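Long-range contacts in decapping nuclease RAI1 (PDB 5BUD), which removes NAD caps from the 5' ends of RNAs as a metal-dependent decapping nuclease, and binds the exoribonuclease RAT1 to stabilise and stimulate it: residues Ser208-Gly213 against Phe273-Thr278; Gly223-Cys228 against Asn241-Leu246; Gln263-Ala268 against Ile280-Arg285. All coordinates share one frame; numbering follows the deposited sequence.

Interaction 1: residues Ser208-Gly213 against Phe273-Thr278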
loop_
_atom_site.group_PDB
_atom_site.type_symbol
_atom_site.label_atom_id
_atom_site.label_comp_id
_atom_site.label_asym_id
_atom_site.label_seq_id
_atom_site.Cartn_x
_atom_site.Cartn_y
_atom_site.Cartn_z
ATOM N N SER A 208 5.929 -3.181 7.466
ATOM C CA SER A 208 6.514 -4.465 7.205
ATOM C C SER A 208 7.286 -4.375 5.899
ATOM O O SER A 208 6.825 -3.781 4.917
ATOM C CB SER A 208 5.413 -5.508 7.057
ATOM O OG SER A 208 5.914 -6.813 6.943
ATOM N N VAL A 209 8.449 -4.990 5.888
ATOM C CA VAL A 209 9.205 -5.208 4.683
ATOM C C VAL A 209 9.242 -6.694 4.429
ATOM O O VAL A 209 9.722 -7.475 5.262
ATOM C CB VAL A 209 10.626 -4.641 4.782
ATOM C CG1 VAL A 209 11.402 -4.934 3.516
ATOM C CG2 VAL A 209 10.550 -3.147 4.967
ATOM N N ILE A 210 8.740 -7.080 3.253
ATOM C CA ILE A 210 8.574 -8.483 2.915
ATOM C C ILE A 210 9.337 -8.811 1.647
ATOM O O ILE A 210 9.592 -7.936 0.817
ATOM C CB ILE A 210 7.085 -8.849 2.716
ATOM C CG1 ILE A 210 6.477 -8.123 1.510
ATOM C CG2 ILE A 210 6.278 -8.483 3.955
ATOM C CD1 ILE A 210 5.477 -8.974 0.798
ATOM N N ARG A 211 9.719 -10.076 1.528
ATOM C CA ARG A 211 10.256 -10.643 0.313
ATOM C C ARG A 211 9.135 -11.525 -0.295
ATOM O O ARG A 211 8.503 -12.275 0.415
ATOM C CB ARG A 211 11.466 -11.500 0.653
ATOM C CG ARG A 211 12.320 -11.961 -0.515
ATOM C CD ARG A 211 13.641 -12.540 -0.003
ATOM N NE ARG A 211 14.558 -12.998 -1.059
ATOM C CZ ARG A 211 14.505 -14.194 -1.656
ATOM N NH1 ARG A 211 13.560 -15.079 -1.342
ATOM N NH2 ARG A 211 15.403 -14.512 -2.579
ATOM N N THR A 212 8.912 -11.407 -1.595
ATOM C CA THR A 212 7.932 -12.240 -2.318
ATOM C C THR A 212 8.471 -12.459 -3.740
ATOM O O THR A 212 9.612 -12.104 -4.058
ATOM C CB THR A 212 6.524 -11.590 -2.311
ATOM O OG1 THR A 212 5.499 -12.510 -2.780
ATOM C CG2 THR A 212 6.519 -10.300 -3.144
ATOM N N GLY A 213 7.673 -13.089 -4.587
ATOM C CA GLY A 213 8.105 -13.320 -5.944
ATOM C C GLY A 213 6.917 -13.638 -6.820
ATOM O O GLY A 213 5.824 -13.896 -6.322
ATOM N N PHE A 273 -3.001 -9.090 -1.201
ATOM C CA PHE A 273 -2.336 -10.181 -1.894
ATOM C C PHE A 273 -0.837 -9.912 -2.053
ATOM O O PHE A 273 -0.025 -10.768 -1.791
ATOM C CB PHE A 273 -2.974 -10.459 -3.275
ATOM C CG PHE A 273 -2.350 -11.629 -3.995
ATOM C CD1 PHE A 273 -2.773 -12.926 -3.734
ATOM C CD2 PHE A 273 -1.301 -11.439 -4.867
ATOM C CE1 PHE A 273 -2.174 -14.008 -4.370
ATOM C CE2 PHE A 273 -0.692 -12.515 -5.496
ATOM C CZ PHE A 273 -1.137 -13.798 -5.257
ATOM N N LEU A 274 -0.461 -8.713 -2.483
ATOM C CA LEU A 274 0.966 -8.416 -2.698
ATOM C C LEU A 274 1.787 -8.552 -1.405
ATOM O O LEU A 274 2.921 -9.019 -1.422
ATOM C CB LEU A 274 1.154 -7.021 -3.313
ATOM C CG LEU A 274 0.815 -6.944 -4.811
ATOM C CD1 LEU A 274 0.539 -5.523 -5.269
ATOM C CD2 LEU A 274 1.957 -7.518 -5.625
ATOM N N MET A 275 1.160 -8.223 -0.290
ATOM C CA MET A 275 1.819 -8.120 0.999
ATOM C C MET A 275 1.677 -9.378 1.873
ATOM O O MET A 275 2.209 -9.420 2.958
ATOM C CB MET A 275 1.184 -6.956 1.727
ATOM C CG MET A 275 2.098 -6.236 2.660
ATOM S SD MET A 275 3.522 -5.460 1.874
ATOM C CE MET A 275 4.257 -5.203 3.475
ATOM N N GLY A 276 0.922 -10.376 1.423
ATOM C CA GLY A 276 0.646 -11.524 2.256
ATOM C C GLY A 276 -0.317 -11.318 3.406
ATOM O O GLY A 276 -0.334 -12.106 4.357
ATOM N N VAL A 277 -1.137 -10.284 3.328
ATOM C CA VAL A 277 -2.136 -10.021 4.355
ATOM C C VAL A 277 -3.408 -10.843 4.044
ATOM O O VAL A 277 -3.980 -10.719 2.952
ATOM C CB VAL A 277 -2.448 -8.531 4.399
ATOM C CG1 VAL A 277 -3.632 -8.268 5.303
ATOM C CG2 VAL A 277 -1.190 -7.733 4.857
ATOM N N THR A 278 -3.859 -11.644 5.008
ATOM C CA THR A 278 -4.887 -12.672 4.761
ATOM C C THR A 278 -6.289 -12.240 5.210
ATOM O O THR A 278 -7.264 -12.926 4.944
ATOM C CB THR A 278 -4.556 -14.006 5.477
ATOM O OG1 THR A 278 -4.583 -13.829 6.901
ATOM C CG2 THR A 278 -3.226 -14.510 5.043
HETATM O O HOH W 1 3.197 -11.109 -2.954
#

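Interaction 2: residues Gly223-Cys228 against Asn241-Leu246. With MN (manganese (II) ion), chain E; MN (manganese (II) ion), chain F; nucleotides of chain C.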
loop_
_atom_site.group_PDB
_atom_site.type_symbol
_atom_site.label_atom_id
_atom_site.label_comp_id
_atom_site.label_asym_id
_atom_site.label_seq_id
_atom_site.Cartn_x
_atom_site.Cartn_y
_atom_site.Cartn_z
ATOM N N GLY A 223 5.406 -2.030 3.136
ATOM C CA GLY A 223 4.036 -1.603 3.243
ATOM C C GLY A 223 3.584 -1.443 4.664
ATOM O O GLY A 223 4.011 -2.159 5.569
ATOM N N GLU A 224 2.677 -0.514 4.835
ATOM C CA GLU A 224 2.177 -0.190 6.141
ATOM C C GLU A 224 1.073 -1.182 6.507
ATOM O O GLU A 224 0.294 -1.577 5.651
ATOM C CB GLU A 224 1.726 1.253 6.135
ATOM C CG GLU A 224 1.356 1.818 7.483
ATOM C CD GLU A 224 -0.133 2.043 7.616
ATOM O OE1 GLU A 224 -0.879 1.593 6.713
ATOM O OE2 GLU A 224 -0.542 2.670 8.616
ATOM N N ILE A 225 1.086 -1.633 7.765
ATOM C CA ILE A 225 0.179 -2.676 8.264
ATOM C C ILE A 225 -0.788 -2.046 9.251
ATOM O O ILE A 225 -0.374 -1.308 10.144
ATOM C CB ILE A 225 0.981 -3.817 8.931
ATOM C CG1 ILE A 225 1.874 -4.540 7.918
ATOM C CG2 ILE A 225 0.053 -4.810 9.639
ATOM C CD1 ILE A 225 1.106 -5.173 6.765
ATOM N N ASP A 226 -2.083 -2.295 9.105
ATOM C CA ASP A 226 -3.070 -1.643 9.977
ATOM C C ASP A 226 -3.086 -2.226 11.379
ATOM O O ASP A 226 -3.104 -1.490 12.367
ATOM C CB ASP A 226 -4.478 -1.709 9.395
ATOM C CG ASP A 226 -4.674 -0.731 8.247
ATOM O OD1 ASP A 226 -3.889 0.229 8.203
ATOM O OD2 ASP A 226 -5.639 -0.875 7.464
ATOM N N CYS A 227 -3.090 -3.536 11.475
ATOM C CA CYS A 227 -3.089 -4.166 12.794
ATOM C C CYS A 227 -2.858 -5.645 12.702
ATOM O O CYS A 227 -2.719 -6.203 11.603
ATOM C CB CYS A 227 -4.383 -3.852 13.582
ATOM S SG CYS A 227 -5.929 -4.509 12.876
ATOM N N CYS A 228 -2.778 -6.263 13.882
ATOM C CA CYS A 228 -2.583 -7.673 14.045
ATOM C C CYS A 228 -3.895 -8.283 14.608
ATOM O O CYS A 228 -4.560 -7.697 15.453
ATOM C CB CYS A 228 -1.419 -7.910 14.983
ATOM S SG CYS A 228 -1.054 -9.645 15.303
ATOM N N ASN A 241 0.847 -13.938 8.288
ATOM C CA ASN A 241 -0.418 -14.625 8.465
ATOM C C ASN A 241 -1.349 -14.031 9.522
ATOM O O ASN A 241 -2.529 -14.337 9.512
ATOM C CB ASN A 241 -0.179 -16.121 8.760
ATOM C CG ASN A 241 0.288 -16.904 7.534
ATOM O OD1 ASN A 241 0.180 -16.439 6.419
ATOM N ND2 ASN A 241 0.805 -18.109 7.748
ATOM N N HIS A 242 -0.829 -13.169 10.410
ATOM C CA HIS A 242 -1.634 -12.564 11.455
ATOM C C HIS A 242 -1.987 -11.087 11.261
ATOM O O HIS A 242 -2.662 -10.498 12.106
ATOM C CB HIS A 242 -0.945 -12.809 12.810
ATOM C CG HIS A 242 -1.024 -14.231 13.238
ATOM N ND1 HIS A 242 -1.962 -14.678 14.135
ATOM C CD2 HIS A 242 -0.360 -15.324 12.809
ATOM C CE1 HIS A 242 -1.857 -15.991 14.255
ATOM N NE2 HIS A 242 -0.882 -16.402 13.470
ATOM N N TYR A 243 -1.561 -10.502 10.146
ATOM C CA TYR A 243 -1.847 -9.098 9.864
ATOM C C TYR A 243 -3.245 -8.899 9.268
ATOM O O TYR A 243 -3.802 -9.811 8.655
ATOM C CB TYR A 243 -0.792 -8.512 8.919
ATOM C CG TYR A 243 0.614 -8.381 9.490
ATOM C CD1 TYR A 243 0.842 -8.217 10.838
ATOM C CD2 TYR A 243 1.709 -8.355 8.645
ATOM C CE1 TYR A 243 2.144 -8.069 11.337
ATOM C CE2 TYR A 243 2.994 -8.206 9.126
ATOM C CZ TYR A 243 3.207 -8.074 10.481
ATOM O OH TYR A 243 4.499 -7.926 10.949
ATOM N N VAL A 244 -3.785 -7.701 9.480
ATOM C CA VAL A 244 -5.117 -7.314 9.051
ATOM C C VAL A 244 -5.053 -5.939 8.412
ATOM O O VAL A 244 -4.302 -5.013 8.887
ATOM C CB VAL A 244 -6.090 -7.236 10.245
ATOM C CG1 VAL A 244 -7.478 -6.868 9.790
ATOM C CG2 VAL A 244 -6.103 -8.539 11.029
ATOM N N GLU A 245 -5.845 -5.794 7.353
ATOM C CA GLU A 245 -6.111 -4.521 6.700
ATOM C C GLU A 245 -7.504 -4.049 7.021
ATOM O O GLU A 245 -8.491 -4.810 6.884
ATOM C CB GLU A 245 -5.948 -4.669 5.181
ATOM C CG GLU A 245 -6.235 -3.436 4.343
ATOM C CD GLU A 245 -5.334 -2.243 4.617
ATOM O OE1 GLU A 245 -5.880 -1.113 4.526
ATOM O OE2 GLU A 245 -4.103 -2.419 4.882
ATOM N N LEU A 246 -7.593 -2.787 7.430
ATOM C CA LEU A 246 -8.865 -2.158 7.739
ATOM C C LEU A 246 -9.315 -1.262 6.604
ATOM O O LEU A 246 -8.505 -0.611 5.948
ATOM C CB LEU A 246 -8.780 -1.356 9.068
ATOM C CG LEU A 246 -8.340 -2.215 10.252
ATOM C CD1 LEU A 246 -8.288 -1.380 11.521
ATOM C CD2 LEU A 246 -9.283 -3.396 10.515
HETATM MN MN MN E . -6.494 0.351 5.957
HETATM MN MN MN F . -3.162 1.378 6.461
ATOM O OP3 U C 1 -4.936 2.185 2.688
ATOM P P U C 1 -5.616 2.255 4.010
ATOM O OP1 U C 1 -6.971 1.625 3.985
ATOM O OP2 U C 1 -4.706 1.834 5.133
ATOM O "O5'" U C 1 -5.833 3.833 4.183
ATOM C "C5'" U C 1 -6.023 4.375 5.498
ATOM C "C4'" U C 1 -6.956 5.566 5.481
ATOM O "O4'" U C 1 -6.244 6.736 5.007
ATOM C "C3'" U C 1 -8.187 5.496 4.583
ATOM O "O3'" U C 1 -9.223 4.738 5.200
ATOM C "C2'" U C 1 -8.540 6.975 4.485
ATOM O "O2'" U C 1 -9.098 7.490 5.674
ATOM C "C1'" U C 1 -7.151 7.605 4.358
ATOM N N1 U C 1 -6.713 7.800 2.967
ATOM C C2 U C 1 -7.197 8.916 2.318
ATOM O O2 U C 1 -7.935 9.719 2.851
ATOM N N3 U C 1 -6.755 9.070 1.029
ATOM C C4 U C 1 -5.912 8.233 0.330
ATOM O O4 U C 1 -5.611 8.510 -0.831
ATOM C C5 U C 1 -5.465 7.089 1.064
ATOM C C6 U C 1 -5.877 6.911 2.325
HETATM O O HOH W 2 -2.283 -0.544 5.005
HETATM O O HOH W 3 -2.874 -3.714 6.919
HETATM O O HOH W 4 -7.377 1.658 7.422
#

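Interaction 3: residues Gln263-Ala268 against Ile280-Arg285. With nucleotides of chain C.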
loop_
_atom_site.group_PDB
_atom_site.type_symbol
_atom_site.label_atom_id
_atom_site.label_comp_id
_atom_site.label_asym_id
_atom_site.label_seq_id
_atom_site.Cartn_x
_atom_site.Cartn_y
_atom_site.Cartn_z
ATOM N N GLN A 263 -15.244 -2.928 -7.061
ATOM C CA GLN A 263 -14.039 -2.224 -7.491
ATOM C C GLN A 263 -13.092 -1.928 -6.318
ATOM O O GLN A 263 -11.883 -2.129 -6.441
ATOM C CB GLN A 263 -14.397 -0.929 -8.238
ATOM C CG GLN A 263 -15.158 -1.202 -9.529
ATOM C CD GLN A 263 -15.757 0.012 -10.207
ATOM O OE1 GLN A 263 -16.248 0.954 -9.569
ATOM N NE2 GLN A 263 -15.767 -0.030 -11.525
ATOM N N LYS A 264 -13.636 -1.465 -5.200
ATOM C CA LYS A 264 -12.834 -1.153 -3.994
ATOM C C LYS A 264 -12.241 -2.403 -3.400
ATOM O O LYS A 264 -11.090 -2.390 -2.933
ATOM C CB LYS A 264 -13.705 -0.575 -2.882
ATOM C CG LYS A 264 -14.127 0.858 -3.018
ATOM C CD LYS A 264 -15.151 1.152 -1.932
ATOM C CE LYS A 264 -15.100 2.596 -1.501
ATOM N NZ LYS A 264 -16.368 2.896 -0.807
ATOM N N LEU A 265 -13.060 -3.464 -3.345
ATOM C CA LEU A 265 -12.643 -4.756 -2.804
ATOM C C LEU A 265 -11.546 -5.393 -3.626
ATOM O O LEU A 265 -10.664 -6.036 -3.104
ATOM C CB LEU A 265 -13.842 -5.719 -2.696
ATOM C CG LEU A 265 -13.660 -7.042 -1.963
ATOM C CD1 LEU A 265 -13.514 -6.809 -0.474
ATOM C CD2 LEU A 265 -14.836 -7.972 -2.259
ATOM N N PHE A 266 -11.552 -5.145 -4.930
ATOM C CA PHE A 266 -10.492 -5.636 -5.795
ATOM C C PHE A 266 -9.182 -4.929 -5.455
ATOM O O PHE A 266 -8.121 -5.577 -5.372
ATOM C CB PHE A 266 -10.854 -5.401 -7.270
ATOM C CG PHE A 266 -9.710 -5.605 -8.219
ATOM C CD1 PHE A 266 -9.116 -6.852 -8.357
ATOM C CD2 PHE A 266 -9.176 -4.538 -8.921
ATOM C CE1 PHE A 266 -8.063 -7.038 -9.228
ATOM C CE2 PHE A 266 -8.102 -4.710 -9.795
ATOM C CZ PHE A 266 -7.554 -5.968 -9.954
ATOM N N LYS A 267 -9.259 -3.619 -5.295
ATOM C CA LYS A 267 -8.080 -2.811 -4.937
ATOM C C LYS A 267 -7.531 -3.250 -3.568
ATOM O O LYS A 267 -6.324 -3.352 -3.386
ATOM C CB LYS A 267 -8.414 -1.325 -4.906
ATOM C CG LYS A 267 -8.592 -0.641 -6.254
ATOM C CD LYS A 267 -9.177 0.742 -6.013
ATOM C CE LYS A 267 -9.306 1.577 -7.271
ATOM N NZ LYS A 267 -10.616 1.307 -7.925
ATOM N N ALA A 268 -8.431 -3.524 -2.619
ATOM C CA ALA A 268 -8.026 -4.079 -1.317
ATOM C C ALA A 268 -7.337 -5.435 -1.466
ATOM O O ALA A 268 -6.285 -5.708 -0.850
ATOM C CB ALA A 268 -9.222 -4.172 -0.383
ATOM N N ILE A 280 -9.081 -8.889 5.559
ATOM C CA ILE A 280 -9.561 -7.526 5.310
ATOM C C ILE A 280 -10.878 -7.289 6.015
ATOM O O ILE A 280 -11.848 -8.040 5.815
ATOM C CB ILE A 280 -9.770 -7.275 3.792
ATOM C CG1 ILE A 280 -8.516 -7.652 3.046
ATOM C CG2 ILE A 280 -10.190 -5.840 3.548
ATOM C CD1 ILE A 280 -8.608 -7.638 1.544
ATOM N N ILE A 281 -10.936 -6.260 6.859
ATOM C CA ILE A 281 -12.130 -5.987 7.665
ATOM C C ILE A 281 -12.696 -4.659 7.183
ATOM O O ILE A 281 -12.002 -3.638 7.183
ATOM C CB ILE A 281 -11.802 -5.952 9.170
ATOM C CG1 ILE A 281 -11.313 -7.330 9.598
ATOM C CG2 ILE A 281 -12.988 -5.507 10.002
ATOM C CD1 ILE A 281 -11.053 -7.530 11.064
ATOM N N TYR A 282 -13.948 -4.682 6.770
ATOM C CA TYR A 282 -14.675 -3.484 6.387
ATOM C C TYR A 282 -15.586 -3.008 7.499
ATOM O O TYR A 282 -16.377 -3.777 8.068
ATOM C CB TYR A 282 -15.497 -3.721 5.101
ATOM C CG TYR A 282 -14.719 -3.452 3.849
ATOM C CD1 TYR A 282 -13.850 -4.395 3.350
ATOM C CD2 TYR A 282 -14.860 -2.244 3.149
ATOM C CE1 TYR A 282 -13.144 -4.168 2.193
ATOM C CE2 TYR A 282 -14.117 -2.005 2.012
ATOM C CZ TYR A 282 -13.261 -2.982 1.554
ATOM O OH TYR A 282 -12.523 -2.813 0.424
ATOM N N GLY A 283 -15.443 -1.738 7.840
ATOM C CA GLY A 283 -16.439 -1.053 8.663
ATOM C C GLY A 283 -17.414 -0.347 7.732
ATOM O O GLY A 283 -17.014 0.575 7.024
ATOM N N PHE A 284 -18.664 -0.825 7.700
ATOM C CA PHE A 284 -19.733 -0.215 6.906
ATOM C C PHE A 284 -20.459 0.853 7.723
ATOM O O PHE A 284 -20.920 0.588 8.835
ATOM C CB PHE A 284 -20.713 -1.298 6.412
ATOM C CG PHE A 284 -20.125 -2.186 5.358
ATOM C CD1 PHE A 284 -19.920 -1.705 4.084
ATOM C CD2 PHE A 284 -19.714 -3.466 5.658
ATOM C CE1 PHE A 284 -19.348 -2.494 3.108
ATOM C CE2 PHE A 284 -19.146 -4.264 4.700
ATOM C CZ PHE A 284 -18.950 -3.781 3.427
ATOM N N ARG A 285 -20.557 2.054 7.168
ATOM C CA ARG A 285 -21.140 3.184 7.890
ATOM C C ARG A 285 -22.273 3.816 7.075
ATOM O O ARG A 285 -22.344 3.658 5.852
ATOM C CB ARG A 285 -20.046 4.214 8.272
ATOM C CG ARG A 285 -19.102 4.631 7.145
ATOM C CD ARG A 285 -19.711 5.755 6.348
ATOM N NE ARG A 285 -19.017 6.072 5.108
ATOM C CZ ARG A 285 -19.583 6.719 4.087
ATOM N NH1 ARG A 285 -20.841 7.087 4.165
ATOM N NH2 ARG A 285 -18.899 6.987 2.981
ATOM P P U C 3 -15.306 6.267 0.944
ATOM O OP1 U C 3 -16.552 5.854 1.613
ATOM O OP2 U C 3 -14.595 5.333 0.048
ATOM O "O5'" U C 3 -15.603 7.605 0.139
ATOM C "C5'" U C 3 -16.383 8.659 0.737
ATOM C "C4'" U C 3 -17.293 9.279 -0.280
ATOM O "O4'" U C 3 -16.510 10.055 -1.224
ATOM C "C3'" U C 3 -18.110 8.298 -1.114
ATOM O "O3'" U C 3 -19.363 8.901 -1.361
ATOM C "C2'" U C 3 -17.274 8.139 -2.378
ATOM O "O2'" U C 3 -18.021 7.780 -3.524
ATOM C "C1'" U C 3 -16.691 9.544 -2.532
ATOM N N1 U C 3 -15.392 9.590 -3.217
ATOM C C2 U C 3 -15.309 10.300 -4.402
ATOM O O2 U C 3 -16.267 10.857 -4.910
ATOM N N3 U C 3 -14.062 10.323 -4.974
ATOM C C4 U C 3 -12.915 9.723 -4.501
ATOM O O4 U C 3 -11.865 9.838 -5.134
ATOM C C5 U C 3 -13.080 9.011 -3.269
ATOM C C6 U C 3 -14.283 8.974 -2.682
ATOM P P U C 4 -20.622 8.504 -0.506
ATOM O OP1 U C 4 -21.570 9.649 -0.509
ATOM O OP2 U C 4 -20.160 7.925 0.768
ATOM O "O5'" U C 4 -21.258 7.347 -1.392
ATOM C "C5'" U C 4 -21.894 7.662 -2.641
ATOM C "C4'" U C 4 -23.170 6.873 -2.751
ATOM O "O4'" U C 4 -23.543 6.732 -4.147
ATOM C "C3'" U C 4 -23.005 5.440 -2.297
ATOM O "O3'" U C 4 -24.296 4.917 -2.034
ATOM C "C2'" U C 4 -22.261 4.853 -3.490
ATOM O "O2'" U C 4 -22.182 3.442 -3.542
ATOM C "C1'" U C 4 -23.001 5.523 -4.658
ATOM N N1 U C 4 -22.144 5.852 -5.809
ATOM C C2 U C 4 -21.156 4.948 -6.157
ATOM O O2 U C 4 -20.973 3.903 -5.556
ATOM N N3 U C 4 -20.387 5.318 -7.231
ATOM C C4 U C 4 -20.497 6.470 -7.981
ATOM O O4 U C 4 -19.724 6.657 -8.922
ATOM C C5 U C 4 -21.542 7.354 -7.561
ATOM C C6 U C 4 -22.310 7.024 -6.516
#

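Interaction 1: residues Ser208-Gly213 against Phe273-Thr278
I210 and M275 are the nearest backbone pair, CA to CA 7.0 Å, so strand 208-213 passes the last turn of helix 255-275 at side-chain distance. The bond from CA to CB in M275 points away from the strand, yet the chain folds back at chi2 (62°) and brings its sulfur and methyl against the strand. CE ends 3.3 Å from S208 O and also rests on S208 CB. It touches I210 CG2 as well, at 3.9 Å, while SD lies beside I210 CG1. I210 crosses the methionine obliquely. With CG1 set between the backbone N and the carbonyl carbon (chi1 65°), its CD1 reaches the helix end, 3.4 Å from L274 O, and packs on M275 CA. A water handles the polarity of that carbonyl: it donates to L274 O over 2.6 Å and pairs with T212 OG1 at 2.7 Å, bridging helix end and strand. S208 OG turns elsewhere, to E22, and the side chain of L274 runs into helix 104-112, where M107 and L111 meet it. Just past the turn, G276 takes positive phi (73°) and closes a Schellman motif. This is buried helix-on-sheet packing of the PD-(D/E)XK nuclease core, where the C-terminal end of a helix is seated against a strand.

Interaction 2: residues Gly223-Cys228 against Asn241-Leu246
D226 and L246 meet at the metals: the L246 N-H donates to D226 OD2 over 2.7 Å, nearly straight at 160°, using the lone pair that faces away from the other carboxylate oxygen. The L246 carbonyl O joins D226 OD2 and E245 OE1 on one manganese, with D226 OD2 at 2.1 Å. E245, its CB pointing away, bends at chi2 (62°) to turn its carboxylate back to the metal. D226 OD1 binds the second manganese at 2.2 Å, alongside E224 OE1, so this carboxylate bridges the pair. OP2 of U1, on the 5' phosphate of the RNA chain, reaches both ions in this divalent-metal site of the PD-(D/E)XK fold.

The tight part lies further along. C227 and V244 form a hydrogen-bonded antiparallel pair, V244 N to C227 O being the shorter link at 2.8 Å, and C227 SG packs on V244 CB. C228 and Y243 follow as a non-hydrogen-bonded pair, C228 CA approaching H242 O at 3.4 Å; only the H242 imidazole leads away, to D230. On the other side of the sheet I225 crosses Y243 at about a right angle; its CG2 sits over one ring face, 3.9 Å from the centroid, a CH-pi contact. Y243 OH is held by E22 and Y206.

Towards the RNA the packing gives way to water. At D226, where the strand pairing breaks, one water accepts from D226 N and donates to V244 O and E245 OE2. A second donates to E245 OE2 at 2.6 Å and to E224 O, and binds the second manganese.

G223-I225 pair with strand 205-214, V244 and L246 lean on I281 of strand 279-285, and Y46 of strand 45-46 touches C227 and L246.

Interaction 3: residues Gln263-Ala268 against Ile280-Arg285
R285 NH2 is gripped by two phosphates of the RNA chain: OP2 of U4 takes a bond of 2.7 Å from it at 166°, in the guanidinium plane, and OP1 of U3 a second of 2.9 Å. From the helix, K264 extends its chain to the same U3 phosphate, NZ making a weak bond of 3.1 Å to OP2. NZ also holds S249 OG. K264 NZ and R285 NH2 are 6.1 Å apart, and the phosphate they share probably offsets the repulsion of these like charges. Helix 263-268 and strand 280-285 thus both reach the U3 phosphate, the helix through a weak bond, R285 folding at chi2 to bring its tip round.

Beneath this polar end the contact is apolar. The segment axes run 10.8 Å apart at their closest, and their directions differ by 145°. A268 lies nearest I280, and Y282 reaches both A268 and the turn before it, K264 and L265. Y282 stands up from the strand towards the helix, its OH tip 3.7 Å from A268 CB. L265 leaves the helix at the flank of the contact, but with CG anti to the backbone N (chi1 -171°) its CD1 swings down to Y282 CE1 at 3.8 Å, meeting the ring obliquely. I280 CD1 fills in at the other end, 4.0 Å from A268 CB.

F261 of the same helix meets the Y282 ring edge-to-face. K247, which by similarity binds substrate, lies close to Y282 on strand 243-250, and that strand pairs in parallel with 279-285 in a beta-alpha-beta crossover through helix 255-275. Strand 291-298 flanks the other edge, and I302 of helix 302-307 covers both L265 and I280.

From the N terminus, strand 205-214 comes first and waits for its partner in interaction 1 until the end of helix 255-275. Within that long loop, interaction 2 opens on strand 217-228 and closes a short connection at strand 243-250, lying wholly between the two halves of interaction 1. Interaction 3 then begins inside the helix, before interaction 1 closes, and ends on strand 279-285 beyond it, so the two cross along the chain while sharing one helix. Physically, S208 O meets G223 N between interactions 1 and 2, and E245 O meets I281 N between 2 and 3. Interactions 1 and 3 bind the helix to the sheet, while interaction 2 joins two strands at the manganese site.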